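Local coordinates for Lin2004 protein (PDB 2HUJ) that is of unknown function but represents a bacterial protein family, DUF1798, whose members adopt a four-helical bundle fold, at residues C95-M100 / L116-S121; E34-L39 / K57-E62. All coordinates share one frame; numbering follows the deposited sequence.

Interactions 1 and 2 lie in series along the chain: helix 16-45 meets helix 52-81 at 34-39/57-62, and helix 88-104 then meets helix 112-137 at 95-100/116-121. All four helices of the bundle thus take part, and the centres of the two contacts are about 12 Å apart. They touch each other directly. Tyr-119 OH and Glu-34 OE1 are 2.8 Å apart, probably hydrogen-bonded, and the Tyr-119 and Trp-37 rings stack nearby. Asn-36 ND2 comes within 2.9 Å of Val-98 O, a weak hydrogen bond. Interaction 1 is a surface contact, whereas interaction 2 is partly buried; with the protein's function unknown, neither can be tied to a site.

Interaction 1 (C95-M100 / L116-S121); sequences CDNVQM and LDHYQS
Asn-97 and His-118 form the middle of this contact, where their CA atoms are 5.7 Å apart. Along the Asn-97 side chain, CB lies 3.9 Å from the carbonyl O of His-118. Asn-97 CG comes next, 3.7 Å from His-118 CD2. The amide then splits: Asn-97 OD1 meets the imidazole at its edge, near the ring plane, 3.2 Å from His-118 CD2, while Asn-97 ND2 is 3.8 Å from both Ser-121 OG and His-118 O, hydrogen-bonded to neither but to a residue just outside the segments. The amide and ring planes stand 78° apart, so the two flat groups do not stack. A chi1 of -76° swings the His-118 imidazole to the backbone-N side, and the chi2 rotation then turns ND1 back to His-114 O, its hydrogen-bond acceptor, and CD2 to Asn-97. This bond ties the ring to the preceding turn. The selenium of Met-100, a selenomethionine, approaches the same imidazole obliquely, 4.6 Å from the ring centroid, as a sulfur-aromatic type of contact. The short segment axes approach to 9.0 Å at 136°, a splayed antiparallel pairing of helices 88-104 and 112-137. Behind this surface seam, Val-98 packs on Leu-29 and Gln-32 of helix 16-45, and Cys-95 reaches Ala-67, Phe-70 and Leu-71 of helix 52-81, so helix 88-104 also packs against the other two helices.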
ATOM      1  N   CYS A  95      -2.378   0.282  -5.208  1.00 27.54           N
ATOM      2  CA  CYS A  95      -1.810  -1.058  -4.989  1.00 27.71           C
ATOM      3  C   CYS A  95      -0.630  -1.383  -5.909  1.00 29.05           C
ATOM      4  O   CYS A  95       0.371  -1.940  -5.475  1.00 28.50           O
ATOM      5  CB  CYS A  95      -2.906  -2.121  -5.131  1.00 30.35           C
ATOM      6  SG  CYS A  95      -4.099  -2.032  -3.742  1.00 31.80           S
ATOM      7  N   ASP A  96      -0.753  -1.031  -7.184  1.00 26.47           N
ATOM      8  CA  ASP A  96       0.359  -1.191  -8.127  1.00 27.25           C
ATOM      9  C   ASP A  96       1.591  -0.500  -7.583  1.00 26.95           C
ATOM     10  O   ASP A  96       2.722  -1.048  -7.659  1.00 25.49           O
ATOM     11  CB  ASP A  96       0.048  -0.592  -9.489  1.00 25.98           C
ATOM     12  CG  ASP A  96      -1.004  -1.343 -10.265  1.00 32.50           C
ATOM     13  OD1 ASP A  96      -1.274  -2.537  -9.975  1.00 34.24           O
ATOM     14  OD2 ASP A  96      -1.568  -0.711 -11.196  1.00 32.07           O
ATOM     15  N   ASN A  97       1.403   0.700  -7.031  1.00 25.75           N
ATOM     16  CA  ASN A  97       2.536   1.475  -6.499  1.00 27.31           C
ATOM     17  C   ASN A  97       3.274   0.729  -5.407  1.00 27.72           C
ATOM     18  O   ASN A  97       4.489   0.816  -5.288  1.00 27.49           O
ATOM     19  CB  ASN A  97       2.067   2.811  -5.902  1.00 28.44           C
ATOM     20  CG  ASN A  97       1.483   3.762  -6.935  1.00 26.39           C
ATOM     21  OD1 ASN A  97       1.710   3.607  -8.129  1.00 26.85           O
ATOM     22  ND2 ASN A  97       0.697   4.735  -6.479  1.00 27.30           N
ATOM     23  N   VAL A  98       2.514   0.065  -4.539  1.00 27.11           N
ATOM     24  CA  VAL A  98       3.106  -0.677  -3.435  1.00 26.14           C
ATOM     25  C   VAL A  98       3.977  -1.812  -3.959  1.00 27.60           C
ATOM     26  O   VAL A  98       5.053  -2.064  -3.432  1.00 29.75           O
ATOM     27  CB  VAL A  98       2.033  -1.229  -2.522  1.00 25.10           C
ATOM     28  CG1 VAL A  98       2.647  -2.102  -1.419  1.00 27.84           C
ATOM     29  CG2 VAL A  98       1.251  -0.083  -1.856  1.00 28.64           C
ATOM     30  N   GLN A  99       3.541  -2.487  -5.021  1.00 29.07           N
ATOM     31  CA  GLN A  99       4.356  -3.563  -5.571  1.00 30.35           C
ATOM     32  C   GLN A  99       5.635  -2.994  -6.213  1.00 29.32           C
ATOM     33  O   GLN A  99       6.736  -3.523  -5.994  1.00 29.58           O
ATOM     34  CB  GLN A  99       3.582  -4.417  -6.572  1.00 30.80           C
ATOM     35  CG  GLN A  99       4.486  -5.469  -7.260  1.00 37.34           C
ATOM     36  CD  GLN A  99       3.716  -6.600  -7.907  1.00 36.15           C
ATOM     37  OE1 GLN A  99       2.896  -7.247  -7.255  1.00 44.64           O
ATOM     38  NE2 GLN A  99       3.948  -6.822  -9.208  1.00 34.03           N
HETATM   39  N   MSE A 100       5.504  -1.919  -6.996  1.00 28.56           N
HETATM   40  CA  MSE A 100       6.652  -1.304  -7.649  1.00 28.36           C
HETATM   41  C   MSE A 100       7.713  -0.832  -6.651  1.00 29.30           C
HETATM   42  O   MSE A 100       8.922  -1.061  -6.846  1.00 29.27           O
HETATM   43  CB  MSE A 100       6.233  -0.100  -8.482  1.00 33.05           C
HETATM   44  CG  MSE A 100       5.464  -0.411  -9.691  1.00 36.32           C
HETATM   45 SE   MSE A 100       4.903   1.440 -10.355  0.75 41.25          SE
HETATM   46  CE  MSE A 100       3.412   1.197 -10.207  1.00 31.93           C
ATOM     47  N   LEU A 116       9.373   8.753  -4.068  1.00 25.69           N
ATOM     48  CA  LEU A 116       8.600   9.643  -3.206  1.00 26.51           C
ATOM     49  C   LEU A 116       7.165   9.806  -3.716  1.00 25.88           C
ATOM     50  O   LEU A 116       6.234   9.723  -2.944  1.00 25.97           O
ATOM     51  CB  LEU A 116       9.252  11.003  -3.175  1.00 25.99           C
ATOM     52  CG  LEU A 116       8.503  12.106  -2.419  1.00 25.91           C
ATOM     53  CD1 LEU A 116       8.478  11.784  -0.949  1.00 30.53           C
ATOM     54  CD2 LEU A 116       9.133  13.442  -2.670  1.00 31.22           C
ATOM     55  N   ASP A 117       7.020  10.102  -5.015  1.00 27.12           N
ATOM     56  CA  ASP A 117       5.698  10.362  -5.579  1.00 25.99           C
ATOM     57  C   ASP A 117       4.798   9.145  -5.512  1.00 26.76           C
ATOM     58  O   ASP A 117       3.604   9.272  -5.255  1.00 25.98           O
ATOM     59  CB  ASP A 117       5.785  10.895  -7.006  1.00 27.39           C
ATOM     60  CG  ASP A 117       6.307  12.337  -7.091  1.00 29.12           C
ATOM     61  OD1 ASP A 117       6.389  13.089  -6.079  1.00 24.30           O
ATOM     62  OD2 ASP A 117       6.636  12.750  -8.228  1.00 26.44           O
ATOM     63  N   HIS A 118       5.390   7.970  -5.733  1.00 23.62           N
ATOM     64  CA  HIS A 118       4.657   6.688  -5.584  1.00 26.30           C
ATOM     65  C   HIS A 118       4.288   6.391  -4.157  1.00 27.35           C
ATOM     66  O   HIS A 118       3.148   5.967  -3.866  1.00 28.40           O
ATOM     67  CB  HIS A 118       5.446   5.583  -6.217  1.00 25.63           C
ATOM     68  CG  HIS A 118       5.365   5.612  -7.706  1.00 27.29           C
ATOM     69  ND1 HIS A 118       6.014   6.575  -8.457  1.00 30.13           N
ATOM     70  CD2 HIS A 118       4.580   4.920  -8.574  1.00 29.72           C
ATOM     71  CE1 HIS A 118       5.706   6.412  -9.738  1.00 34.35           C
ATOM     72  NE2 HIS A 118       4.838   5.414  -9.837  1.00 30.32           N
ATOM     73  N   TYR A 119       5.248   6.578  -3.259  1.00 25.55           N
ATOM     74  CA  TYR A 119       4.991   6.380  -1.827  1.00 25.04           C
ATOM     75  C   TYR A 119       3.868   7.305  -1.353  1.00 25.63           C
ATOM     76  O   TYR A 119       2.926   6.878  -0.670  1.00 25.57           O
ATOM     77  CB  TYR A 119       6.286   6.648  -1.020  1.00 26.22           C
ATOM     78  CG  TYR A 119       6.073   6.952   0.466  1.00 25.08           C
ATOM     79  CD1 TYR A 119       5.614   5.969   1.349  1.00 25.92           C
ATOM     80  CD2 TYR A 119       6.371   8.196   0.983  1.00 28.65           C
ATOM     81  CE1 TYR A 119       5.446   6.250   2.703  1.00 27.48           C
ATOM     82  CE2 TYR A 119       6.196   8.481   2.317  1.00 29.94           C
ATOM     83  CZ  TYR A 119       5.715   7.500   3.170  1.00 28.59           C
ATOM     84  OH  TYR A 119       5.550   7.828   4.492  1.00 28.41           O
ATOM     85  N   GLN A 120       3.957   8.584  -1.695  1.00 24.67           N
ATOM     86  CA  GLN A 120       2.975   9.557  -1.190  1.00 23.12           C
ATOM     87  C   GLN A 120       1.593   9.358  -1.796  1.00 25.25           C
ATOM     88  O   GLN A 120       0.579   9.498  -1.098  1.00 24.93           O
ATOM     89  CB  GLN A 120       3.457  10.983  -1.434  1.00 24.17           C
ATOM     90  CG  GLN A 120       4.623  11.333  -0.531  1.00 23.26           C
ATOM     91  CD  GLN A 120       5.032  12.789  -0.522  1.00 27.20           C
ATOM     92  OE1 GLN A 120       5.083  13.467  -1.566  1.00 29.70           O
ATOM     93  NE2 GLN A 120       5.412  13.272   0.671  1.00 26.24           N
ATOM     94  N   SER A 121       1.539   9.025  -3.083  1.00 23.68           N
ATOM     95  CA  SER A 121       0.260   8.812  -3.755  1.00 22.71           C
ATOM     96  C   SER A 121      -0.521   7.702  -3.036  1.00 24.50           C
ATOM     97  O   SER A 121      -1.700   7.853  -2.719  1.00 25.86           O
ATOM     98  CB  SER A 121       0.477   8.445  -5.227  1.00 24.98           C
ATOM     99  OG  SER A 121      -0.757   8.143  -5.855  1.00 26.75           O
TER

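Interaction 2 (E34-L39 / K57-E62)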
ATOM      1  N   GLU A  34       4.775   2.065   4.097  1.00 24.60           N
ATOM      2  CA  GLU A  34       5.799   2.618   4.989  1.00 27.84           C
ATOM      3  C   GLU A  34       7.070   1.773   5.033  1.00 28.57           C
ATOM      4  O   GLU A  34       8.157   2.311   5.015  1.00 27.49           O
ATOM      5  CB  GLU A  34       5.270   2.798   6.424  1.00 29.80           C
ATOM      6  CG  GLU A  34       4.148   3.748   6.607  1.00 35.26           C
ATOM      7  CD  GLU A  34       4.454   5.169   6.163  1.00 40.49           C
ATOM      8  OE1 GLU A  34       5.632   5.573   6.131  1.00 36.44           O
ATOM      9  OE2 GLU A  34       3.478   5.887   5.873  1.00 42.67           O
ATOM     10  N   LYS A  35       6.918   0.450   5.075  1.00 27.75           N
ATOM     11  CA  LYS A  35       8.046  -0.469   5.062  1.00 28.07           C
ATOM     12  C   LYS A  35       8.871  -0.269   3.798  1.00 28.00           C
ATOM     13  O   LYS A  35      10.113  -0.222   3.881  1.00 25.78           O
ATOM     14  CB  LYS A  35       7.597  -1.925   5.131  1.00 28.80           C
ATOM     15  CG  LYS A  35       7.058  -2.401   6.445  1.00 33.75           C
ATOM     16  CD  LYS A  35       6.759  -3.902   6.335  1.00 33.48           C
ATOM     17  CE  LYS A  35       5.992  -4.456   7.515  1.00 44.81           C
ATOM     18  NZ  LYS A  35       5.706  -5.923   7.295  1.00 40.07           N
ATOM     19  N   ASN A  36       8.197  -0.120   2.653  1.00 25.68           N
ATOM     20  CA  ASN A  36       8.897   0.095   1.379  1.00 25.09           C
ATOM     21  C   ASN A  36       9.755   1.328   1.449  1.00 26.57           C
ATOM     22  O   ASN A  36      10.926   1.341   1.039  1.00 25.36           O
ATOM     23  CB  ASN A  36       7.907   0.260   0.222  1.00 26.17           C
ATOM     24  CG  ASN A  36       7.073  -1.006  -0.067  1.00 26.06           C
ATOM     25  OD1 ASN A  36       7.244  -2.065   0.544  1.00 27.01           O
ATOM     26  ND2 ASN A  36       6.156  -0.859  -1.025  1.00 27.73           N
ATOM     27  N   TRP A  37       9.155   2.402   1.954  1.00 26.47           N
ATOM     28  CA  TRP A  37       9.817   3.711   2.003  1.00 26.88           C
ATOM     29  C   TRP A  37      10.997   3.670   2.960  1.00 26.69           C
ATOM     30  O   TRP A  37      12.076   4.170   2.657  1.00 24.33           O
ATOM     31  CB  TRP A  37       8.784   4.740   2.454  1.00 28.32           C
ATOM     32  CG  TRP A  37       9.256   6.143   2.586  1.00 25.10           C
ATOM     33  CD1 TRP A  37       9.217   6.900   3.705  1.00 30.22           C
ATOM     34  CD2 TRP A  37       9.803   6.992   1.542  1.00 23.81           C
ATOM     35  NE1 TRP A  37       9.694   8.159   3.440  1.00 28.45           N
ATOM     36  CE2 TRP A  37      10.066   8.247   2.131  1.00 29.99           C
ATOM     37  CE3 TRP A  37      10.093   6.803   0.189  1.00 30.23           C
ATOM     38  CZ2 TRP A  37      10.650   9.314   1.417  1.00 29.84           C
ATOM     39  CZ3 TRP A  37      10.655   7.875  -0.531  1.00 29.58           C
ATOM     40  CH2 TRP A  37      10.912   9.102   0.084  1.00 29.18           C
ATOM     41  N   GLU A  38      10.812   3.067   4.127  1.00 27.83           N
ATOM     42  CA  GLU A  38      11.917   2.992   5.083  1.00 29.14           C
ATOM     43  C   GLU A  38      13.057   2.101   4.617  1.00 26.71           C
ATOM     44  O   GLU A  38      14.215   2.426   4.859  1.00 28.18           O
ATOM     45  CB  GLU A  38      11.432   2.546   6.458  1.00 27.75           C
ATOM     46  CG  GLU A  38      10.432   3.534   7.119  1.00 39.19           C
ATOM     47  CD  GLU A  38      11.038   4.905   7.456  1.00 54.06           C
ATOM     48  OE1 GLU A  38      12.283   5.002   7.664  1.00 57.18           O
ATOM     49  OE2 GLU A  38      10.259   5.884   7.517  1.00 57.11           O
ATOM     50  N   LEU A  39      12.748   1.009   3.927  1.00 26.96           N
ATOM     51  CA  LEU A  39      13.796   0.150   3.356  1.00 26.25           C
ATOM     52  C   LEU A  39      14.584   0.922   2.301  1.00 25.67           C
ATOM     53  O   LEU A  39      15.812   0.898   2.289  1.00 26.01           O
ATOM     54  CB  LEU A  39      13.189  -1.140   2.766  1.00 26.79           C
ATOM     55  CG  LEU A  39      14.160  -2.113   2.082  1.00 29.05           C
ATOM     56  CD1 LEU A  39      15.237  -2.540   3.059  1.00 30.79           C
ATOM     57  CD2 LEU A  39      13.408  -3.312   1.560  1.00 28.67           C
ATOM     58  N   LYS A  57      12.209 -11.745  -2.708  1.00 26.81           N
ATOM     59  CA  LYS A  57      10.954 -12.445  -3.007  1.00 27.13           C
ATOM     60  C   LYS A  57       9.972 -12.469  -1.820  1.00 28.50           C
ATOM     61  O   LYS A  57       8.795 -12.159  -1.986  1.00 29.08           O
ATOM     62  CB  LYS A  57      11.217 -13.840  -3.561  1.00 29.77           C
ATOM     63  CG  LYS A  57       9.967 -14.589  -3.998  1.00 35.83           C
ATOM     64  CD  LYS A  57      10.304 -16.021  -4.352  1.00 40.44           C
ATOM     65  CE  LYS A  57       9.044 -16.772  -4.681  1.00 45.55           C
ATOM     66  NZ  LYS A  57       8.212 -17.045  -3.487  1.00 43.26           N
ATOM     67  N   PRO A  58      10.444 -12.829  -0.632  1.00 28.97           N
ATOM     68  CA  PRO A  58       9.542 -12.834   0.526  1.00 27.52           C
ATOM     69  C   PRO A  58       8.952 -11.445   0.830  1.00 29.24           C
ATOM     70  O   PRO A  58       7.790 -11.330   1.196  1.00 28.27           O
ATOM     71  CB  PRO A  58      10.448 -13.301   1.661  1.00 28.66           C
ATOM     72  CG  PRO A  58      11.525 -14.112   0.935  1.00 30.92           C
ATOM     73  CD  PRO A  58      11.784 -13.344  -0.289  1.00 29.45           C
ATOM     74  N   PHE A  59       9.771 -10.417   0.681  1.00 27.96           N
ATOM     75  CA  PHE A  59       9.310  -9.046   0.919  1.00 27.24           C
ATOM     76  C   PHE A  59       8.246  -8.662  -0.104  1.00 26.97           C
ATOM     77  O   PHE A  59       7.192  -8.120   0.243  1.00 28.73           O
ATOM     78  CB  PHE A  59      10.483  -8.073   0.883  1.00 27.34           C
ATOM     79  CG  PHE A  59      10.138  -6.669   1.333  1.00 26.91           C
ATOM     80  CD1 PHE A  59      10.188  -6.323   2.682  1.00 28.44           C
ATOM     81  CD2 PHE A  59       9.778  -5.701   0.417  1.00 28.51           C
ATOM     82  CE1 PHE A  59       9.907  -5.037   3.107  1.00 31.15           C
ATOM     83  CE2 PHE A  59       9.488  -4.386   0.837  1.00 28.96           C
ATOM     84  CZ  PHE A  59       9.544  -4.055   2.182  1.00 28.14           C
ATOM     85  N   VAL A  60       8.533  -8.912  -1.376  1.00 24.92           N
ATOM     86  CA  VAL A  60       7.614  -8.567  -2.451  1.00 26.05           C
ATOM     87  C   VAL A  60       6.323  -9.413  -2.357  1.00 28.07           C
ATOM     88  O   VAL A  60       5.217  -8.897  -2.539  1.00 28.10           O
ATOM     89  CB  VAL A  60       8.275  -8.673  -3.827  1.00 29.36           C
ATOM     90  CG1 VAL A  60       7.257  -8.422  -4.933  1.00 29.82           C
ATOM     91  CG2 VAL A  60       9.423  -7.638  -3.929  1.00 26.79           C
ATOM     92  N   ASP A  61       6.478 -10.702  -2.044  1.00 27.57           N
ATOM     93  CA  ASP A  61       5.320 -11.562  -1.812  1.00 26.69           C
ATOM     94  C   ASP A  61       4.398 -11.052  -0.689  1.00 26.06           C
ATOM     95  O   ASP A  61       3.202 -11.062  -0.833  1.00 29.36           O
ATOM     96  CB  ASP A  61       5.751 -12.983  -1.431  1.00 27.78           C
ATOM     97  CG  ASP A  61       6.289 -13.811  -2.608  1.00 30.36           C
ATOM     98  OD1 ASP A  61       6.145 -13.417  -3.783  1.00 31.60           O
ATOM     99  OD2 ASP A  61       6.806 -14.923  -2.306  1.00 34.12           O
ATOM    100  N   GLU A  62       4.955 -10.645   0.438  1.00 27.39           N
ATOM    101  CA  GLU A  62       4.142 -10.109   1.529  1.00 30.43           C
ATOM    102  C   GLU A  62       3.422  -8.810   1.072  1.00 29.77           C
ATOM    103  O   GLU A  62       2.240  -8.617   1.337  1.00 28.50           O
ATOM    104  CB  GLU A  62       5.028  -9.885   2.760  1.00 28.95           C
ATOM    105  CG  GLU A  62       4.468  -8.991   3.874  1.00 29.48           C
ATOM    106  CD  GLU A  62       3.247  -9.558   4.539  1.00 39.71           C
ATOM    107  OE1 GLU A  62       2.954 -10.768   4.333  1.00 36.27           O
ATOM    108  OE2 GLU A  62       2.563  -8.790   5.256  1.00 39.37           O
TER
HETATM  109  O   HOH W   1       3.532  -6.146   5.560  1.00 33.31           O
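Phe-59 spans most of the distance between the two helices, reaching Asn-36, Leu-39 and Lys-35 with the outer end of its ring. The tight part lies here. Leu-39 CD2 sits over one face of the Phe-59 ring, offset toward the rim, in a CH-pi contact 4.1 Å from the ring centroid and 16° off its normal. Asn-36 OD1 arrives obliquely, 3.2 Å from Phe-59 CE2, with its amide plane turned 50° from the ring. The buried amide is held by other partners: Gln-32 NE2 hydrogen-bonds to Asn-36 OD1, and Asn-36 ND2 to Thr-101 OG1. Phe-59 CB already points at helix 16-45, and CG, anti to the backbone N, carries the ring on across. On the exposed side, Lys-35 CB is 4.1 Å from Phe-59 CZ, and the extended lysine chain runs on to a water-mediated link. The water accepts from Lys-35 NZ and donates to Glu-62 OE2, at 2.8 Å each. Lys-35 NZ and Glu-62 OE2 themselves are 4.7 Å apart, and Arg-65 forms a salt bridge with the other carboxylate oxygen of Glu-62. The segment axes stay 11.9 Å apart at 147°, a wide antiparallel spacing. Toward the bundle interior, Ala-102 of helix 88-104 touches both Asn-36 and Phe-59, while Phe-106, in the loop after that helix, meets the Phe-59 ring edge-to-face and packs against Leu-39.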